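Long-range contact in TssK (Serratia sp. FS14, PDB 5Y0E), which probably serves as a baseplate component of the bacterial type VI secretion system, assembling as a trimer: residues Met339-Val353 with Glu431-Ser444. Sequence-based numbering, arbitrary orientation.
Sequences MMRDFGFVLAVRADV and EFPGLDMEFWAIRS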
loop_
_atom_site.group_PDB
_atom_site.type_symbol
_atom_site.label_atom_id
_atom_site.label_comp_id
_atom_site.label_asym_id
_atom_site.label_seq_id
_atom_site.Cartn_x
_atom_site.Cartn_y
_atom_site.Cartn_z
ATOM N N MET A 339 2.179 -12.248 -30.952
ATOM C CA MET A 339 1.384 -13.258 -30.304
ATOM C C MET A 339 0.457 -14.056 -31.209
ATOM O O MET A 339 0.266 -15.243 -31.039
ATOM C CB MET A 339 0.528 -12.574 -29.268
ATOM C CG MET A 339 0.933 -12.850 -27.850
ATOM S SD MET A 339 -0.505 -13.427 -26.968
ATOM C CE MET A 339 0.324 -14.458 -25.787
ATOM N N MET A 340 -0.131 -13.400 -32.175
ATOM C CA MET A 340 -1.093 -14.071 -33.014
ATOM C C MET A 340 -0.520 -14.907 -34.132
ATOM O O MET A 340 -1.256 -15.466 -34.917
ATOM C CB MET A 340 -2.075 -13.072 -33.569
ATOM C CG MET A 340 -2.789 -12.313 -32.483
ATOM S SD MET A 340 -4.458 -12.903 -32.334
ATOM C CE MET A 340 -5.297 -11.462 -31.754
ATOM N N ARG A 341 0.788 -15.008 -34.197
ATOM C CA ARG A 341 1.411 -15.794 -35.218
ATOM C C ARG A 341 2.317 -16.836 -34.591
ATOM O O ARG A 341 2.695 -17.794 -35.236
ATOM C CB ARG A 341 2.157 -14.884 -36.177
ATOM C CG ARG A 341 2.856 -15.565 -37.337
ATOM C CD ARG A 341 3.504 -14.542 -38.264
ATOM N NE ARG A 341 4.586 -13.806 -37.606
ATOM C CZ ARG A 341 5.839 -14.240 -37.483
ATOM N NH1 ARG A 341 6.198 -15.424 -37.961
ATOM N NH2 ARG A 341 6.735 -13.477 -36.871
ATOM N N ASP A 342 2.644 -16.663 -33.320
ATOM C CA ASP A 342 3.498 -17.607 -32.613
ATOM C C ASP A 342 2.767 -18.514 -31.634
ATOM O O ASP A 342 3.336 -19.453 -31.111
ATOM C CB ASP A 342 4.548 -16.849 -31.824
ATOM C CG ASP A 342 5.444 -16.048 -32.696
ATOM O OD1 ASP A 342 5.439 -16.305 -33.902
ATOM O OD2 ASP A 342 6.154 -15.172 -32.191
ATOM N N PHE A 343 1.500 -18.236 -31.392
ATOM C CA PHE A 343 0.766 -18.998 -30.418
ATOM C C PHE A 343 -0.481 -19.672 -30.899
ATOM O O PHE A 343 -1.132 -19.216 -31.795
ATOM C CB PHE A 343 0.335 -18.066 -29.291
ATOM C CG PHE A 343 1.448 -17.617 -28.417
ATOM C CD1 PHE A 343 2.246 -16.574 -28.789
ATOM C CD2 PHE A 343 1.690 -18.240 -27.236
ATOM C CE1 PHE A 343 3.278 -16.162 -27.998
ATOM C CE2 PHE A 343 2.713 -17.839 -26.439
ATOM C CZ PHE A 343 3.511 -16.792 -26.819
ATOM N N GLY A 344 -0.795 -20.785 -30.267
ATOM C CA GLY A 344 -2.035 -21.477 -30.518
ATOM C C GLY A 344 -3.058 -20.903 -29.554
ATOM O O GLY A 344 -2.741 -20.181 -28.630
ATOM N N PHE A 345 -4.312 -21.250 -29.726
ATOM C CA PHE A 345 -5.300 -20.668 -28.840
ATOM C C PHE A 345 -6.354 -21.700 -28.486
ATOM O O PHE A 345 -6.866 -22.393 -29.368
ATOM C CB PHE A 345 -5.914 -19.435 -29.488
ATOM C CG PHE A 345 -4.951 -18.303 -29.617
ATOM C CD1 PHE A 345 -4.791 -17.397 -28.588
ATOM C CD2 PHE A 345 -4.180 -18.155 -30.749
ATOM C CE1 PHE A 345 -3.893 -16.354 -28.694
ATOM C CE2 PHE A 345 -3.279 -17.115 -30.856
ATOM C CZ PHE A 345 -3.134 -16.215 -29.827
ATOM N N VAL A 346 -6.658 -21.814 -27.193
ATOM C CA VAL A 346 -7.553 -22.847 -26.687
ATOM C C VAL A 346 -8.537 -22.235 -25.701
ATOM O O VAL A 346 -8.181 -21.374 -24.893
ATOM C CB VAL A 346 -6.789 -24.001 -26.005
ATOM C CG1 VAL A 346 -7.737 -25.086 -25.627
ATOM C CG2 VAL A 346 -5.742 -24.566 -26.903
ATOM N N LEU A 347 -9.729 -22.777 -25.693
ATOM C CA LEU A 347 -10.761 -22.372 -24.784
ATOM C C LEU A 347 -11.095 -23.531 -23.866
ATOM O O LEU A 347 -11.522 -24.539 -24.321
ATOM C CB LEU A 347 -11.994 -22.050 -25.574
ATOM C CG LEU A 347 -12.271 -20.609 -25.849
ATOM C CD1 LEU A 347 -13.622 -20.565 -26.484
ATOM C CD2 LEU A 347 -12.284 -19.856 -24.547
ATOM N N ALA A 348 -10.896 -23.385 -22.575
ATOM C CA ALA A 348 -11.213 -24.432 -21.642
ATOM C C ALA A 348 -12.592 -24.079 -21.206
ATOM O O ALA A 348 -12.799 -23.023 -20.712
ATOM C CB ALA A 348 -10.260 -24.391 -20.479
ATOM N N VAL A 349 -13.531 -24.989 -21.372
ATOM C CA VAL A 349 -14.918 -24.714 -21.085
ATOM C C VAL A 349 -15.619 -25.770 -20.256
ATOM O O VAL A 349 -15.360 -26.924 -20.408
ATOM C CB VAL A 349 -15.638 -24.579 -22.436
ATOM C CG1 VAL A 349 -17.095 -24.218 -22.309
ATOM C CG2 VAL A 349 -14.933 -23.577 -23.305
ATOM N N ARG A 350 -16.480 -25.349 -19.346
ATOM C CA ARG A 350 -17.300 -26.236 -18.543
ATOM C C ARG A 350 -18.608 -25.522 -18.329
ATOM O O ARG A 350 -18.629 -24.332 -18.212
ATOM C CB ARG A 350 -16.664 -26.577 -17.208
ATOM C CG ARG A 350 -17.408 -26.003 -16.030
ATOM C CD ARG A 350 -17.453 -26.927 -14.845
ATOM N NE ARG A 350 -18.808 -27.284 -14.471
ATOM C CZ ARG A 350 -19.822 -26.452 -14.408
ATOM N NH1 ARG A 350 -20.998 -26.881 -14.066
ATOM N NH2 ARG A 350 -19.662 -25.198 -14.693
ATOM N N ALA A 351 -19.704 -26.245 -18.311
ATOM C CA ALA A 351 -20.995 -25.638 -18.106
ATOM C C ALA A 351 -21.958 -26.651 -17.567
ATOM O O ALA A 351 -21.690 -27.814 -17.586
ATOM C CB ALA A 351 -21.523 -25.076 -19.401
ATOM N N ASP A 352 -23.105 -26.203 -17.100
ATOM C CA ASP A 352 -24.071 -27.127 -16.568
ATOM C C ASP A 352 -25.070 -27.579 -17.598
ATOM O O ASP A 352 -26.248 -27.488 -17.404
ATOM C CB ASP A 352 -24.767 -26.531 -15.371
ATOM C CG ASP A 352 -24.049 -26.810 -14.098
ATOM O OD1 ASP A 352 -23.847 -27.969 -13.803
ATOM O OD2 ASP A 352 -23.669 -25.893 -13.378
ATOM N N VAL A 353 -24.574 -28.069 -18.708
ATOM C CA VAL A 353 -25.437 -28.589 -19.757
ATOM C C VAL A 353 -25.065 -30.040 -20.017
ATOM O O VAL A 353 -24.142 -30.568 -19.404
ATOM C CB VAL A 353 -25.318 -27.744 -21.030
ATOM C CG1 VAL A 353 -25.393 -26.286 -20.674
ATOM C CG2 VAL A 353 -24.022 -28.041 -21.728
ATOM N N GLU A 431 -27.279 -19.899 -23.491
ATOM C CA GLU A 431 -28.139 -20.880 -22.844
ATOM C C GLU A 431 -27.341 -21.795 -21.918
ATOM O O GLU A 431 -27.660 -22.975 -21.787
ATOM C CB GLU A 431 -28.872 -21.722 -23.889
ATOM C CG GLU A 431 -27.920 -22.492 -24.811
ATOM C CD GLU A 431 -28.543 -23.726 -25.433
ATOM O OE1 GLU A 431 -29.498 -24.278 -24.851
ATOM O OE2 GLU A 431 -28.079 -24.151 -26.512
ATOM N N PHE A 432 -26.298 -21.283 -21.266
ATOM C CA PHE A 432 -25.279 -22.134 -20.661
ATOM C C PHE A 432 -25.130 -21.857 -19.174
ATOM O O PHE A 432 -24.193 -21.172 -18.748
ATOM C CB PHE A 432 -23.949 -21.955 -21.374
ATOM C CG PHE A 432 -23.991 -22.347 -22.807
ATOM C CD1 PHE A 432 -24.361 -21.442 -23.771
ATOM C CD2 PHE A 432 -23.666 -23.625 -23.191
ATOM C CE1 PHE A 432 -24.397 -21.803 -25.095
ATOM C CE2 PHE A 432 -23.700 -23.990 -24.514
ATOM C CZ PHE A 432 -24.065 -23.076 -25.468
ATOM N N PRO A 433 -26.004 -22.415 -18.353
ATOM C CA PRO A 433 -25.868 -22.246 -16.912
ATOM C C PRO A 433 -24.537 -22.758 -16.410
ATOM O O PRO A 433 -24.059 -23.817 -16.817
ATOM C CB PRO A 433 -27.026 -23.077 -16.350
ATOM C CG PRO A 433 -27.391 -23.994 -17.435
ATOM C CD PRO A 433 -27.156 -23.254 -18.695
ATOM N N GLY A 434 -23.957 -22.009 -15.488
ATOM C CA GLY A 434 -22.749 -22.441 -14.832
ATOM C C GLY A 434 -21.481 -22.231 -15.616
ATOM O O GLY A 434 -20.422 -22.648 -15.154
ATOM N N LEU A 435 -21.557 -21.579 -16.766
ATOM C CA LEU A 435 -20.415 -21.453 -17.645
ATOM C C LEU A 435 -19.182 -20.984 -16.901
ATOM O O LEU A 435 -19.246 -20.074 -16.081
ATOM C CB LEU A 435 -20.738 -20.482 -18.763
ATOM C CG LEU A 435 -19.605 -20.379 -19.770
ATOM C CD1 LEU A 435 -19.533 -21.675 -20.519
ATOM C CD2 LEU A 435 -19.852 -19.245 -20.709
ATOM N N ASP A 436 -18.066 -21.650 -17.158
ATOM C CA ASP A 436 -16.762 -21.180 -16.729
ATOM C C ASP A 436 -15.815 -21.392 -17.892
ATOM O O ASP A 436 -15.861 -22.435 -18.543
ATOM C CB ASP A 436 -16.254 -21.921 -15.489
ATOM C CG ASP A 436 -14.871 -21.457 -15.063
ATOM O OD1 ASP A 436 -14.707 -20.255 -14.785
ATOM O OD2 ASP A 436 -13.934 -22.282 -15.018
ATOM N N MET A 437 -14.984 -20.398 -18.176
ATOM C CA MET A 437 -14.098 -20.496 -19.317
ATOM C C MET A 437 -12.711 -20.027 -18.944
ATOM O O MET A 437 -12.521 -19.256 -18.006
ATOM C CB MET A 437 -14.596 -19.704 -20.507
ATOM C CG MET A 437 -15.816 -20.310 -21.130
ATOM S SD MET A 437 -16.383 -19.451 -22.593
ATOM C CE MET A 437 -16.109 -17.773 -22.108
ATOM N N GLU A 438 -11.744 -20.555 -19.666
ATOM C CA GLU A 438 -10.374 -20.101 -19.619
ATOM C C GLU A 438 -9.902 -19.974 -21.053
ATOM O O GLU A 438 -10.284 -20.767 -21.913
ATOM C CB GLU A 438 -9.479 -21.061 -18.838
ATOM C CG GLU A 438 -9.896 -21.247 -17.415
ATOM C CD GLU A 438 -8.941 -22.100 -16.616
ATOM O OE1 GLU A 438 -7.979 -22.621 -17.191
ATOM O OE2 GLU A 438 -9.151 -22.262 -15.405
ATOM N N PHE A 439 -9.097 -18.959 -21.310
ATOM C CA PHE A 439 -8.590 -18.683 -22.639
ATOM C C PHE A 439 -7.081 -18.694 -22.558
ATOM O O PHE A 439 -6.486 -17.910 -21.817
ATOM C CB PHE A 439 -9.104 -17.343 -23.146
ATOM C CG PHE A 439 -8.902 -17.145 -24.593
ATOM C CD1 PHE A 439 -9.714 -17.770 -25.495
ATOM C CD2 PHE A 439 -7.898 -16.337 -25.059
ATOM C CE1 PHE A 439 -9.530 -17.594 -26.834
ATOM C CE2 PHE A 439 -7.710 -16.156 -26.410
ATOM C CZ PHE A 439 -8.530 -16.784 -27.294
ATOM N N TRP A 440 -6.466 -19.592 -23.297
ATOM C CA TRP A 440 -5.031 -19.760 -23.242
ATOM C C TRP A 440 -4.409 -19.589 -24.614
ATOM O O TRP A 440 -5.012 -19.917 -25.636
ATOM C CB TRP A 440 -4.676 -21.130 -22.706
ATOM C CG TRP A 440 -4.914 -21.305 -21.261
ATOM C CD1 TRP A 440 -6.057 -21.718 -20.667
ATOM C CD2 TRP A 440 -3.969 -21.105 -20.218
ATOM N NE1 TRP A 440 -5.887 -21.779 -19.316
ATOM C CE2 TRP A 440 -4.608 -21.415 -19.016
ATOM C CE3 TRP A 440 -2.640 -20.691 -20.186
ATOM C CZ2 TRP A 440 -3.976 -21.328 -17.805
ATOM C CZ3 TRP A 440 -2.012 -20.607 -18.980
ATOM C CH2 TRP A 440 -2.678 -20.918 -17.804
ATOM N N ALA A 441 -3.182 -19.092 -24.618
ATOM C CA ALA A 441 -2.351 -19.022 -25.805
ATOM C C ALA A 441 -1.133 -19.893 -25.572
ATOM O O ALA A 441 -0.521 -19.815 -24.506
ATOM C CB ALA A 441 -1.941 -17.588 -26.099
ATOM N N ILE A 442 -0.793 -20.729 -26.556
ATOM C CA ILE A 442 0.233 -21.753 -26.395
ATOM C C ILE A 442 1.290 -21.584 -27.471
ATOM O O ILE A 442 0.990 -21.689 -28.662
ATOM C CB ILE A 442 -0.359 -23.162 -26.450
ATOM C CG1 ILE A 442 -1.496 -23.268 -25.447
ATOM C CG2 ILE A 442 0.692 -24.180 -26.138
ATOM C CD1 ILE A 442 -2.034 -24.649 -25.263
ATOM N N ARG A 443 2.525 -21.357 -27.051
ATOM C CA ARG A 443 3.599 -21.099 -27.989
ATOM C C ARG A 443 3.860 -22.319 -28.864
ATOM O O ARG A 443 3.767 -23.463 -28.414
ATOM C CB ARG A 443 4.858 -20.715 -27.224
ATOM C CG ARG A 443 5.865 -19.966 -28.052
ATOM C CD ARG A 443 7.167 -19.720 -27.297
ATOM N NE ARG A 443 6.991 -18.910 -26.094
ATOM C CZ ARG A 443 6.858 -17.589 -26.091
ATOM N NH1 ARG A 443 6.869 -16.924 -27.232
ATOM N NH2 ARG A 443 6.709 -16.931 -24.950
ATOM N N SER A 444 4.199 -22.072 -30.124
ATOM C CA SER A 444 4.441 -23.165 -31.064
ATOM C C SER A 444 5.918 -23.455 -31.245
ATOM O O SER A 444 6.285 -24.525 -31.719
ATOM C CB SER A 444 3.816 -22.842 -32.411
ATOM O OG SER A 444 2.564 -22.211 -32.237
#
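Phe343 to Arg350 and Asp436 to Arg443 form a regular antiparallel strand pair, a worked example of how a backbone ladder sets two differently used sheet faces. It lies inside an antiparallel sheet, with strand 317-324 beside Asp436-Arg443 and strand 404-408 beside Phe343-Arg350. Four hydrogen-bonded pairs, from Gly344 with Ile442 to Arg350 with Asp436, supply eight N-H...O bonds, with Trp440 N to Val346 O nearly straight at 172°. Further bonds close both ends: Asp342 O accepts from Ser444 N (2.9 Å) and, from above its carbonyl plane, Ser444 OG (3.1 Å), while Asp352 N reaches Pro433 O, within the type II turn Phe432-Leu435.

Apolar contacts dominate the face bearing Phe345, Leu347 and Phe439. Leu347 CD2 meets the edge of the Phe439 ring at CD1 (3.4 Å); Phe424 joins the Phe345 and Phe439 rings. Arg443, its CG anti to the backbone N (chi1 -159°), brings its guanidinium face over Phe343 CZ, while NE bonds Asp315 O. Arg443 CG lies over one face of the Phe343 ring, Met339 CE over the centre of the opposite face.

The other face is mixed. Val346 CG2 touches Ile442 CD1, and Trp440 NE1 donates in its ring plane to Glu438 OE1 (3.1 Å). Arg350 NH1 makes a salt bridge to Asp352 OD2, weak as a hydrogen bond, and NH2 bonds Gly434 O weakly. Buried in this partly apolar face, the Glu438 carboxylate is thus satisfied by Trp440 and, through OE2, His400.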